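Local structure of D-alanyl-lipoteichoic acid synthetase (Streptococcus pneumoniae, 3BMA) at residues 13-18 against 203-208; 81-86 against 279-284; 236-239 against 245-248; 321-326 against 381-386. The protein probably takes part in lipoteichoic acid biosynthesis at the cell membrane, as a DltD-family protein linked to the D-alanylation of this cell-wall polymer. The protein carries 1 engineered substitution. All coordinates share one frame; numbering follows the deposited sequence.

Contact 1 (13-18 against 203-208); sequences AEKRSA and VNYDKH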
loop_
_atom_site.group_PDB
_atom_site.type_symbol
_atom_site.label_atom_id
_atom_site.label_comp_id
_atom_site.label_asym_id
_atom_site.label_seq_id
_atom_site.Cartn_x
_atom_site.Cartn_y
_atom_site.Cartn_z
ATOM N N ALA C 13 31.104 -3.015 24.190
ATOM C CA ALA C 13 30.901 -2.940 22.738
ATOM C C ALA C 13 30.895 -1.507 22.220
ATOM O O ALA C 13 31.332 -1.242 21.098
ATOM C CB ALA C 13 29.617 -3.649 22.340
ATOM N N GLU C 14 30.404 -0.593 23.052
ATOM C CA GLU C 14 30.312 0.821 22.703
ATOM C C GLU C 14 31.655 1.532 22.707
ATOM O O GLU C 14 31.885 2.418 21.887
ATOM C CB GLU C 14 29.341 1.527 23.637
ATOM C CG GLU C 14 27.917 1.082 23.432
ATOM C CD GLU C 14 27.032 1.426 24.596
ATOM O OE1 GLU C 14 27.340 2.392 25.325
ATOM O OE2 GLU C 14 26.020 0.727 24.776
ATOM N N LYS C 15 32.530 1.141 23.631
ATOM C CA LYS C 15 33.877 1.694 23.711
ATOM C C LYS C 15 34.710 1.305 22.495
ATOM O O LYS C 15 35.491 2.116 21.992
ATOM C CB LYS C 15 34.573 1.254 25.002
ATOM C CG LYS C 15 34.063 1.969 26.243
ATOM C CD LYS C 15 34.913 1.657 27.461
ATOM C CE LYS C 15 34.624 2.641 28.589
ATOM N NZ LYS C 15 35.342 2.285 29.841
ATOM N N ARG C 16 34.522 0.074 22.023
ATOM C CA ARG C 16 35.229 -0.428 20.841
ATOM C C ARG C 16 34.742 0.233 19.551
ATOM O O ARG C 16 35.539 0.502 18.651
ATOM C CB ARG C 16 35.114 -1.950 20.750
ATOM C CG ARG C 16 35.768 -2.661 21.917
ATOM C CD ARG C 16 35.667 -4.164 21.817
ATOM N NE ARG C 16 35.494 -4.740 23.148
ATOM C CZ ARG C 16 34.365 -5.286 23.592
ATOM N NH1 ARG C 16 33.303 -5.369 22.802
ATOM N NH2 ARG C 16 34.305 -5.776 24.823
ATOM N N SER C 17 33.440 0.503 19.482
ATOM C CA SER C 17 32.830 1.191 18.341
ATOM C C SER C 17 33.255 2.653 18.270
ATOM O O SER C 17 33.448 3.198 17.183
ATOM C CB SER C 17 31.305 1.117 18.428
ATOM O OG SER C 17 30.867 -0.226 18.498
ATOM N N ALA C 18 33.405 3.268 19.443
ATOM C CA ALA C 18 33.749 4.682 19.574
ATOM C C ALA C 18 35.105 5.036 18.985
ATOM O O ALA C 18 35.293 6.141 18.479
ATOM C CB ALA C 18 33.692 5.095 21.026
ATOM N N VAL C 203 41.382 -5.851 18.472
ATOM C CA VAL C 203 42.699 -5.479 17.944
ATOM C C VAL C 203 42.785 -3.955 17.805
ATOM O O VAL C 203 43.787 -3.339 18.188
ATOM C CB VAL C 203 43.006 -6.214 16.597
ATOM C CG1 VAL C 203 44.088 -5.501 15.780
ATOM C CG2 VAL C 203 43.406 -7.663 16.860
ATOM N N ASN C 204 41.708 -3.360 17.294
ATOM C CA ASN C 204 41.626 -1.922 17.051
ATOM C C ASN C 204 41.579 -1.061 18.321
ATOM O O ASN C 204 42.034 0.082 18.307
ATOM C CB ASN C 204 40.430 -1.611 16.149
ATOM C CG ASN C 204 40.652 -0.389 15.282
ATOM O OD1 ASN C 204 40.644 0.743 15.765
ATOM N ND2 ASN C 204 40.841 -0.612 13.986
ATOM N N TYR C 205 41.033 -1.607 19.408
ATOM C CA TYR C 205 40.984 -0.897 20.693
ATOM C C TYR C 205 42.350 -0.871 21.368
ATOM O O TYR C 205 42.751 0.157 21.915
ATOM C CB TYR C 205 39.951 -1.514 21.650
ATOM C CG TYR C 205 39.646 -0.646 22.860
ATOM C CD1 TYR C 205 38.632 0.302 22.813
ATOM C CD2 TYR C 205 40.374 -0.772 24.048
ATOM C CE1 TYR C 205 38.348 1.112 23.905
ATOM C CE2 TYR C 205 40.099 0.035 25.149
ATOM C CZ TYR C 205 39.082 0.973 25.068
ATOM O OH TYR C 205 38.788 1.778 26.143
ATOM N N ASP C 206 43.043 -2.006 21.344
ATOM C CA ASP C 206 44.331 -2.143 22.017
ATOM C C ASP C 206 45.441 -1.333 21.361
ATOM O O ASP C 206 46.147 -0.597 22.045
ATOM C CB ASP C 206 44.732 -3.614 22.143
ATOM C CG ASP C 206 44.172 -4.267 23.395
ATOM O OD1 ASP C 206 44.925 -5.013 24.056
ATOM O OD2 ASP C 206 42.988 -4.027 23.725
ATOM N N LYS C 207 45.564 -1.447 20.037
ATOM C CA LYS C 207 46.601 -0.745 19.273
ATOM C C LYS C 207 46.434 0.780 19.235
ATOM O O LYS C 207 47.402 1.506 18.998
ATOM C CB LYS C 207 46.681 -1.294 17.845
ATOM C CG LYS C 207 47.417 -2.620 17.725
ATOM C CD LYS C 207 47.566 -3.039 16.270
ATOM C CE LYS C 207 48.297 -4.369 16.150
ATOM N NZ LYS C 207 48.434 -4.800 14.730
ATOM N N HIS C 208 45.215 1.257 19.477
ATOM C CA HIS C 208 44.920 2.686 19.401
ATOM C C HIS C 208 44.704 3.371 20.753
ATOM O O HIS C 208 45.109 4.520 20.932
ATOM C CB HIS C 208 43.722 2.938 18.483
ATOM C CG HIS C 208 43.992 2.644 17.037
ATOM N ND1 HIS C 208 43.053 2.073 16.207
ATOM C CD2 HIS C 208 45.094 2.844 16.276
ATOM C CE1 HIS C 208 43.563 1.935 14.996
ATOM N NE2 HIS C 208 44.802 2.395 15.011
#
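Tyr205 reaches across from helix 202-210 and lays the side of its ring against the backbone of helix 11-18 at Lys15 and Arg16. Its CE1 comes within 3.6 Å of Lys15 O, which lies at the edge of the ring, near its plane. Arg16 CA sits 4.0 Å from Tyr205 CD1; these two residues also have the nearest CA atoms, 5.8 Å apart. Lys15 adds its aliphatic part: CB packs 3.9 Å from Tyr205 CE1, and the extended chain runs past the phenol, its CD 4.1 Å from Tyr205 OH, before its amine leads away to a long, weak ion pair with Glu65. CG anti to the backbone N of Tyr205 (chi1 -167°) carries the ring toward helix 11-18. Behind this first shell, Ser17 OG donates to Ala13 O, one turn back in its own helix, at 2.8 Å, and its bond to Gln31 links the helix to helix 29-36. On the other helix, His208 stacks on Phe55. One tyrosine ring, set against the backbone and the Lys15 methylenes, joins two surface helices at the rim of an alpha/beta fold, consistent with the SGNH hydrolase clan, close to edge strand 72-76, where Ala18 pairs with Leu75.

Contact 2 (81-86 against 279-284); sequences AASLNQ and QLVLTQ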
loop_
_atom_site.group_PDB
_atom_site.type_symbol
_atom_site.label_atom_id
_atom_site.label_comp_id
_atom_site.label_asym_id
_atom_site.label_seq_id
_atom_site.Cartn_x
_atom_site.Cartn_y
_atom_site.Cartn_z
ATOM N N ALA C 81 35.597 12.103 3.925
ATOM C CA ALA C 81 34.274 12.481 4.421
ATOM C C ALA C 81 34.263 13.957 4.801
ATOM O O ALA C 81 35.095 14.412 5.591
ATOM C CB ALA C 81 33.864 11.612 5.608
ATOM N N ALA C 82 33.330 14.696 4.211
ATOM C CA ALA C 82 33.146 16.114 4.496
ATOM C C ALA C 82 31.693 16.352 4.903
ATOM O O ALA C 82 31.030 15.428 5.365
ATOM C CB ALA C 82 33.520 16.946 3.287
ATOM N N SER C 83 31.199 17.573 4.709
ATOM C CA SER C 83 29.907 17.992 5.264
ATOM C C SER C 83 28.676 17.291 4.690
ATOM O O SER C 83 27.715 17.056 5.424
ATOM C CB SER C 83 29.742 19.515 5.182
ATOM O OG SER C 83 30.759 20.176 5.923
ATOM N N LEU C 84 28.703 16.959 3.398
ATOM C CA LEU C 84 27.593 16.229 2.771
ATOM C C LEU C 84 27.449 14.832 3.381
ATOM O O LEU C 84 26.351 14.439 3.761
ATOM C CB LEU C 84 27.742 16.160 1.246
ATOM C CG LEU C 84 26.469 15.818 0.452
ATOM C CD1 LEU C 84 25.408 16.906 0.546
ATOM C CD2 LEU C 84 26.775 15.538 -0.997
ATOM N N ASN C 85 28.562 14.108 3.504
ATOM C CA ASN C 85 28.581 12.826 4.212
ATOM C C ASN C 85 28.071 12.925 5.646
ATOM O O ASN C 85 27.233 12.120 6.066
ATOM C CB ASN C 85 29.983 12.211 4.212
ATOM C CG ASN C 85 30.197 11.229 3.075
ATOM O OD1 ASN C 85 29.341 10.389 2.787
ATOM N ND2 ASN C 85 31.349 11.323 2.431
ATOM N N GLN C 86 28.565 13.920 6.382
ATOM C CA GLN C 86 28.194 14.106 7.785
ATOM C C GLN C 86 26.707 14.386 7.927
ATOM O O GLN C 86 26.045 13.784 8.768
ATOM C CB GLN C 86 29.023 15.214 8.457
ATOM C CG GLN C 86 30.539 14.945 8.576
ATOM C CD GLN C 86 30.912 13.780 9.488
ATOM O OE1 GLN C 86 30.069 13.196 10.166
ATOM N NE2 GLN C 86 32.195 13.441 9.503
ATOM N N GLN C 279 26.489 24.500 5.093
ATOM C CA GLN C 279 25.190 25.059 5.447
ATOM C C GLN C 279 24.109 24.003 5.742
ATOM O O GLN C 279 23.159 24.282 6.466
ATOM C CB GLN C 279 24.732 26.041 4.359
ATOM C CG GLN C 279 23.579 26.967 4.754
ATOM C CD GLN C 279 23.828 27.752 6.034
ATOM O OE1 GLN C 279 24.964 28.102 6.364
ATOM N NE2 GLN C 279 22.754 28.037 6.761
ATOM N N LEU C 280 24.260 22.800 5.192
ATOM C CA LEU C 280 23.366 21.685 5.514
ATOM C C LEU C 280 23.542 21.244 6.957
ATOM O O LEU C 280 22.566 21.072 7.683
ATOM C CB LEU C 280 23.613 20.499 4.583
ATOM C CG LEU C 280 23.138 20.653 3.140
ATOM C CD1 LEU C 280 23.654 19.515 2.309
ATOM C CD2 LEU C 280 21.627 20.698 3.088
ATOM N N VAL C 281 24.799 21.059 7.347
ATOM C CA VAL C 281 25.170 20.685 8.705
ATOM C C VAL C 281 24.678 21.721 9.731
ATOM O O VAL C 281 24.010 21.360 10.702
ATOM C CB VAL C 281 26.703 20.466 8.797
ATOM C CG1 VAL C 281 27.200 20.493 10.235
ATOM C CG2 VAL C 281 27.093 19.161 8.119
ATOM N N LEU C 282 24.978 23.000 9.485
ATOM C CA LEU C 282 24.618 24.096 10.392
ATOM C C LEU C 282 23.115 24.213 10.597
ATOM O O LEU C 282 22.664 24.479 11.713
ATOM C CB LEU C 282 25.188 25.434 9.898
ATOM C CG LEU C 282 26.710 25.525 9.717
ATOM C CD1 LEU C 282 27.123 26.890 9.200
ATOM C CD2 LEU C 282 27.457 25.187 11.000
ATOM N N THR C 283 22.357 24.001 9.517
ATOM C CA THR C 283 20.891 23.960 9.562
ATOM C C THR C 283 20.396 22.824 10.449
ATOM O O THR C 283 19.477 23.015 11.251
ATOM C CB THR C 283 20.281 23.815 8.148
ATOM O OG1 THR C 283 20.811 24.837 7.297
ATOM C CG2 THR C 283 18.768 23.944 8.186
ATOM N N GLN C 284 21.020 21.653 10.317
ATOM C CA GLN C 284 20.684 20.505 11.154
ATOM C C GLN C 284 21.014 20.770 12.623
ATOM O O GLN C 284 20.250 20.389 13.513
ATOM C CB GLN C 284 21.381 19.232 10.663
ATOM C CG GLN C 284 20.746 17.951 11.198
ATOM C CD GLN C 284 19.243 17.906 10.957
ATOM O OE1 GLN C 284 18.783 17.911 9.813
ATOM N NE2 GLN C 284 18.474 17.866 12.036
#
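Leu280 and Val281, neighbours on helix 274-287, meet Leu84 and Ser83 at the first turn of helix 83-90, and they supply this helix's share of a wholly buried interface. Just before them, Gln279 turns away from helix 83-90; its amide NE2 is hydrogen-bonded to Gln328, while its carbonyl O takes both the backbone N and the hydroxyl of Thr283, with OG1 at 2.6 Å. Leu280 follows, directed at the partner helix, and its CD1 methyl touches CD1 of Leu84 at 3.6 Å. The leucines run alongside one another with their ends in the same direction. Leu84 starts out facing away, but with CG anti to its backbone N (chi1 -162°) its branched end swings back to Leu280. Around this pair stand Phe121 beside Leu84, and Ala142, Tyr145 and Ala146 of helix 141-153 beside Leu280.

Val281 comes next and works through one branch. Its CG2 rests 3.5 Å from Ser83 O and 4.0 Å from Ser83 CB, with Gln86 CB a little farther off at 4.4 Å, so a single methyl spans the first turn of the opposing helix. Of the Ser83 side chain it is CB that meets the methyl; OG is hydrogen-bonded to Tyr104 and Glu274. Gln86 likewise carries its amide away, where NE2 donates to Leu76 O. The join between the two segments is made by methyl and methylene groups and one backbone carbonyl, Ser83 O, so it rests on van der Waals packing, while the buried polar ends at its border find their hydrogen bonds in surrounding residues.

Contact 3 (236-239 against 245-248); sequences NTSN and ENYF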
loop_
_atom_site.group_PDB
_atom_site.type_symbol
_atom_site.label_atom_id
_atom_site.label_comp_id
_atom_site.label_asym_id
_atom_site.label_seq_id
_atom_site.Cartn_x
_atom_site.Cartn_y
_atom_site.Cartn_z
ATOM N N ASN C 236 59.814 10.125 16.430
ATOM C CA ASN C 236 59.054 9.749 15.237
ATOM C C ASN C 236 58.989 10.794 14.114
ATOM O O ASN C 236 58.203 10.652 13.175
ATOM C CB ASN C 236 57.649 9.290 15.638
ATOM C CG ASN C 236 57.658 7.940 16.321
ATOM O OD1 ASN C 236 57.721 6.902 15.663
ATOM N ND2 ASN C 236 57.595 7.944 17.645
ATOM N N THR C 237 59.805 11.841 14.217
ATOM C CA THR C 237 59.973 12.812 13.129
ATOM C C THR C 237 61.442 12.863 12.692
ATOM O O THR C 237 61.974 13.930 12.365
ATOM C CB THR C 237 59.477 14.234 13.515
ATOM O OG1 THR C 237 60.157 14.680 14.695
ATOM C CG2 THR C 237 57.964 14.254 13.755
ATOM N N SER C 238 62.077 11.692 12.676
ATOM C CA SER C 238 63.517 11.554 12.437
ATOM C C SER C 238 63.938 11.786 10.985
ATOM O O SER C 238 64.851 12.573 10.726
ATOM C CB SER C 238 64.006 10.175 12.897
ATOM O OG SER C 238 63.695 9.943 14.259
ATOM N N ASN C 239 63.264 11.115 10.050
ATOM C CA ASN C 239 63.698 11.056 8.644
ATOM C C ASN C 239 63.568 12.339 7.800
ATOM O O ASN C 239 63.949 12.353 6.627
ATOM C CB ASN C 239 63.042 9.862 7.927
ATOM C CG ASN C 239 61.516 9.968 7.842
ATOM O OD1 ASN C 239 60.905 10.945 8.282
ATOM N ND2 ASN C 239 60.897 8.945 7.268
ATOM N N GLU C 245 55.639 12.983 10.467
ATOM C CA GLU C 245 55.824 11.618 10.960
ATOM C C GLU C 245 56.651 10.788 9.977
ATOM O O GLU C 245 56.565 10.995 8.765
ATOM C CB GLU C 245 54.467 10.949 11.194
ATOM C CG GLU C 245 54.504 9.773 12.164
ATOM C CD GLU C 245 53.621 8.610 11.736
ATOM O OE1 GLU C 245 52.614 8.832 11.024
ATOM O OE2 GLU C 245 53.939 7.465 12.120
ATOM N N ASN C 246 57.448 9.862 10.513
ATOM C CA ASN C 246 58.332 8.999 9.721
ATOM C C ASN C 246 57.602 8.155 8.680
ATOM O O ASN C 246 58.045 8.052 7.533
ATOM C CB ASN C 246 59.149 8.083 10.640
ATOM C CG ASN C 246 60.202 8.835 11.440
ATOM O OD1 ASN C 246 60.575 9.962 11.107
ATOM N ND2 ASN C 246 60.689 8.205 12.504
ATOM N N TYR C 247 56.480 7.571 9.097
ATOM C CA TYR C 247 55.678 6.685 8.260
ATOM C C TYR C 247 55.006 7.444 7.115
ATOM O O TYR C 247 54.972 6.959 5.984
ATOM C CB TYR C 247 54.621 5.991 9.121
ATOM C CG TYR C 247 54.601 4.483 9.009
ATOM C CD1 TYR C 247 55.458 3.696 9.785
ATOM C CD2 TYR C 247 53.714 3.840 8.147
ATOM C CE1 TYR C 247 55.440 2.305 9.694
ATOM C CE2 TYR C 247 53.687 2.448 8.046
ATOM C CZ TYR C 247 54.551 1.687 8.823
ATOM O OH TYR C 247 54.527 0.312 8.727
ATOM N N PHE C 248 54.488 8.636 7.414
ATOM C CA PHE C 248 53.804 9.472 6.422
ATOM C C PHE C 248 54.754 10.074 5.385
ATOM O O PHE C 248 54.420 10.135 4.197
ATOM C CB PHE C 248 52.998 10.589 7.101
ATOM C CG PHE C 248 52.246 11.468 6.135
ATOM C CD1 PHE C 248 50.991 11.090 5.669
ATOM C CD2 PHE C 248 52.794 12.669 5.681
ATOM C CE1 PHE C 248 50.293 11.892 4.772
ATOM C CE2 PHE C 248 52.101 13.478 4.784
ATOM C CZ PHE C 248 50.851 13.088 4.328
#
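Asn246, the first residue of helix 246-253, is gripped by the turn 236-239, which leaves the end of helix 222-235; together they close a compact helix-loop-helix connection at the protein surface. The backbone bond comes first. Asn246 N donates to Asn236 O at 2.9 Å, and the same oxygen receives a CA-H...O contact from Glu245, the N-cap residue, whose CA lies 3.4 Å away.

Side-chain bonds then run in both directions. The carboxamide oxygen of Asn246 reaches back into the turn and accepts from Asn239 N at 3.1 Å, an almost straight bond (168° at the hydrogen) although the donor lies above the carbonyl plane. Ser238 N also approaches OD1, at 2.8 Å, but the bond is strongly bent and weak. With CG anti to the carbonyl carbon (chi1 -70°), Asn246 places this oxygen at the two successive amides. Asn239 donates in the other direction; the two side chains run antiparallel, with the amide planes 68° apart. The OD1 atoms of Asn239 and Asn246, both acceptors, are left 3.0 Å apart without a bond between them.

The turn is braced from behind by helix 222-235: Asn236 ND2 bonds to Asp232 O, Thr237 OG1 to Ala233 O and Ser238 OG to Lys235 O. At the far end of the exchange, Asn239 ND2 donates to Asn246 O at 3.0 Å, lying in the carbonyl plane on a lone pair.

Contact 4 (321-326 against 381-386); sequences IRYQLE and ERFFSK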
loop_
_atom_site.group_PDB
_atom_site.type_symbol
_atom_site.label_atom_id
_atom_site.label_comp_id
_atom_site.label_asym_id
_atom_site.label_seq_id
_atom_site.Cartn_x
_atom_site.Cartn_y
_atom_site.Cartn_z
ATOM N N ILE C 321 34.991 31.127 6.463
ATOM C CA ILE C 321 34.396 30.061 7.268
ATOM C C ILE C 321 33.790 30.628 8.554
ATOM O O ILE C 321 32.609 30.405 8.837
ATOM C CB ILE C 321 35.432 28.926 7.574
ATOM C CG1 ILE C 321 35.674 28.084 6.316
ATOM C CG2 ILE C 321 34.950 28.012 8.707
ATOM C CD1 ILE C 321 36.949 27.262 6.331
ATOM N N ARG C 322 34.601 31.384 9.299
ATOM C CA ARG C 322 34.196 31.997 10.562
ATOM C C ARG C 322 32.987 32.916 10.415
ATOM O O ARG C 322 32.143 32.958 11.301
ATOM C CB ARG C 322 35.360 32.759 11.192
ATOM C CG ARG C 322 36.431 31.882 11.854
ATOM C CD ARG C 322 37.405 32.744 12.648
ATOM N NE ARG C 322 36.777 33.292 13.850
ATOM C CZ ARG C 322 37.190 33.064 15.094
ATOM N NH1 ARG C 322 38.258 32.319 15.324
ATOM N NH2 ARG C 322 36.540 33.601 16.115
ATOM N N TYR C 323 32.898 33.631 9.296
ATOM C CA TYR C 323 31.747 34.494 9.038
ATOM C C TYR C 323 30.448 33.703 8.899
ATOM O O TYR C 323 29.428 34.097 9.454
ATOM C CB TYR C 323 31.961 35.381 7.813
ATOM C CG TYR C 323 30.783 36.292 7.534
ATOM C CD1 TYR C 323 30.535 37.410 8.338
ATOM C CD2 TYR C 323 29.904 36.030 6.481
ATOM C CE1 TYR C 323 29.450 38.241 8.097
ATOM C CE2 TYR C 323 28.813 36.857 6.231
ATOM C CZ TYR C 323 28.595 37.961 7.041
ATOM O OH TYR C 323 27.519 38.781 6.799
ATOM N N GLN C 324 30.503 32.590 8.168
ATOM C CA GLN C 324 29.346 31.709 7.985
ATOM C C GLN C 324 28.847 31.154 9.319
ATOM O O GLN C 324 27.641 31.086 9.560
ATOM C CB GLN C 324 29.690 30.565 7.029
ATOM C CG GLN C 324 28.470 29.782 6.539
ATOM C CD GLN C 324 28.791 28.791 5.434
ATOM O OE1 GLN C 324 29.941 28.657 5.005
ATOM N NE2 GLN C 324 27.767 28.091 4.964
ATOM N N LEU C 325 29.785 30.779 10.182
ATOM C CA LEU C 325 29.462 30.288 11.515
ATOM C C LEU C 325 28.921 31.404 12.408
ATOM O O LEU C 325 27.785 31.326 12.879
ATOM C CB LEU C 325 30.688 29.640 12.168
ATOM C CG LEU C 325 31.453 28.534 11.437
ATOM C CD1 LEU C 325 32.623 28.053 12.286
ATOM C CD2 LEU C 325 30.543 27.371 11.076
ATOM N N GLU C 326 29.729 32.447 12.604
ATOM C CA GLU C 326 29.449 33.495 13.593
ATOM C C GLU C 326 28.281 34.419 13.266
ATOM O O GLU C 326 27.590 34.868 14.180
ATOM C CB GLU C 326 30.706 34.308 13.902
ATOM C CG GLU C 326 31.666 33.576 14.816
ATOM C CD GLU C 326 32.996 34.278 14.985
ATOM O OE1 GLU C 326 33.665 34.567 13.969
ATOM O OE2 GLU C 326 33.381 34.527 16.147
ATOM N N GLU C 381 19.984 31.761 4.502
ATOM C CA GLU C 381 19.783 30.812 3.415
ATOM C C GLU C 381 20.613 31.162 2.175
ATOM O O GLU C 381 20.697 30.375 1.232
ATOM C CB GLU C 381 18.293 30.731 3.070
ATOM C CG GLU C 381 17.740 29.313 3.013
ATOM C CD GLU C 381 17.249 28.791 4.364
ATOM O OE1 GLU C 381 18.040 28.738 5.334
ATOM O OE2 GLU C 381 16.060 28.412 4.447
ATOM N N ARG C 382 21.229 32.344 2.188
ATOM C CA ARG C 382 22.102 32.784 1.096
ATOM C C ARG C 382 23.444 32.045 1.097
ATOM O O ARG C 382 24.197 32.115 0.126
ATOM C CB ARG C 382 22.314 34.301 1.143
ATOM C CG ARG C 382 21.195 35.096 0.486
ATOM C CD ARG C 382 21.170 36.539 0.964
ATOM N NE ARG C 382 20.009 37.260 0.440
ATOM C CZ ARG C 382 19.621 38.471 0.838
ATOM N NH1 ARG C 382 20.295 39.124 1.778
ATOM N NH2 ARG C 382 18.549 39.033 0.292
ATOM N N PHE C 383 23.726 31.324 2.181
ATOM C CA PHE C 383 24.906 30.470 2.265
ATOM C C PHE C 383 24.747 29.171 1.466
ATOM O O PHE C 383 25.726 28.459 1.239
ATOM C CB PHE C 383 25.253 30.157 3.724
ATOM C CG PHE C 383 25.727 31.348 4.516
ATOM C CD1 PHE C 383 25.281 31.553 5.815
ATOM C CD2 PHE C 383 26.622 32.260 3.971
ATOM C CE1 PHE C 383 25.722 32.645 6.554
ATOM C CE2 PHE C 383 27.067 33.353 4.702
ATOM C CZ PHE C 383 26.615 33.546 5.994
ATOM N N PHE C 384 23.514 28.868 1.054
ATOM C CA PHE C 384 23.234 27.767 0.128
ATOM C C PHE C 384 23.521 28.138 -1.327
ATOM O O PHE C 384 23.686 27.254 -2.173
ATOM C CB PHE C 384 21.768 27.319 0.235
ATOM C CG PHE C 384 21.483 26.408 1.396
ATOM C CD1 PHE C 384 20.556 26.771 2.368
ATOM C CD2 PHE C 384 22.125 25.181 1.509
ATOM C CE1 PHE C 384 20.279 25.930 3.439
ATOM C CE2 PHE C 384 21.864 24.338 2.582
ATOM C CZ PHE C 384 20.936 24.710 3.546
ATOM N N SER C 385 23.570 29.438 -1.610
ATOM C CA SER C 385 23.679 29.947 -2.981
ATOM C C SER C 385 25.073 29.805 -3.588
ATOM O O SER C 385 26.067 29.660 -2.877
ATOM C CB SER C 385 23.239 31.412 -3.049
ATOM O OG SER C 385 24.264 32.271 -2.576
ATOM N N LYS C 386 25.118 29.858 -4.918
ATOM C CA LYS C 386 26.360 29.832 -5.686
ATOM C C LYS C 386 27.140 31.135 -5.495
ATOM O O LYS C 386 28.369 31.151 -5.620
ATOM C CB LYS C 386 26.044 29.594 -7.170
ATOM C CG LYS C 386 27.192 29.019 -8.008
ATOM C CD LYS C 386 27.945 30.091 -8.803
ATOM C CE LYS C 386 27.112 30.654 -9.953
ATOM N NZ LYS C 386 27.783 31.808 -10.618
#
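Phe383 presents one face of its ring to Gln324 and its edge to Tyr323. The CG methylene of Gln324 stands over the centre of the ring, 3.8 Å from the centroid and 13° off the normal, which makes this a CH-pi contact. Gln324 runs over the ring toward the Phe383 backbone, so that its amide arrives at the root of the phenylalanine, NE2 reaching 3.5 Å from Phe383 CB, with the amide plane turned 41° from the ring. Gln324 gets there with CG anti to the backbone N (chi1 -167°) and an extended chain beyond.

Bonds at both ends help fix the rotation of that amide: NE2 donates to Tyr275 O, while OE1 accepts from Trp388 NE1. The Trp388 bond ties helix 386-389, which the helical-looking turn of segment 381-386 leads into, to helix 311-326, whereas Tyr275 ties the amide to helix 274-287. Helix 311-326 itself leads into strand 333-335 of the parallel sheet. Trp388 also meets the Phe383 ring edge-to-face.

Tyr323 crosses Phe383 at about a right angle. Its CE2 lies 4.0 Å from Phe383 CZ, near the plane of the phenylalanine ring. The same CZ also touches the helix itself, 3.8 Å from Gln324 CA. Beyond the aromatic residues, Ser385 folds its OG back to Arg382 O at 2.7 Å and caps the new helix at Trp388 N.

How the contacts relate
Contacts 2 and 4 form one continuous block, their centres about 12 Å apart: Gln279 OE1 lies 3.1 Å from Gln324 NE2, a probable hydrogen bond, and Leu280 CD2 packs 3.7 Å from Phe384 CE2. Helix 274-287 is shared, and Leu280 belongs to both: one methyl meets Leu84, the other Phe384. Contacts 1 and 3 are separate surface sites; each keeps at least about 10 Å, nearest atoms, from every other contact. Contacts 1 and 4 lie on opposite sides of the chain's centre, with centres about 37 Å apart. Along the chain, contact 3 is nested within the loop closed by contact 2, whereas the segments of contacts 1 and 2 alternate.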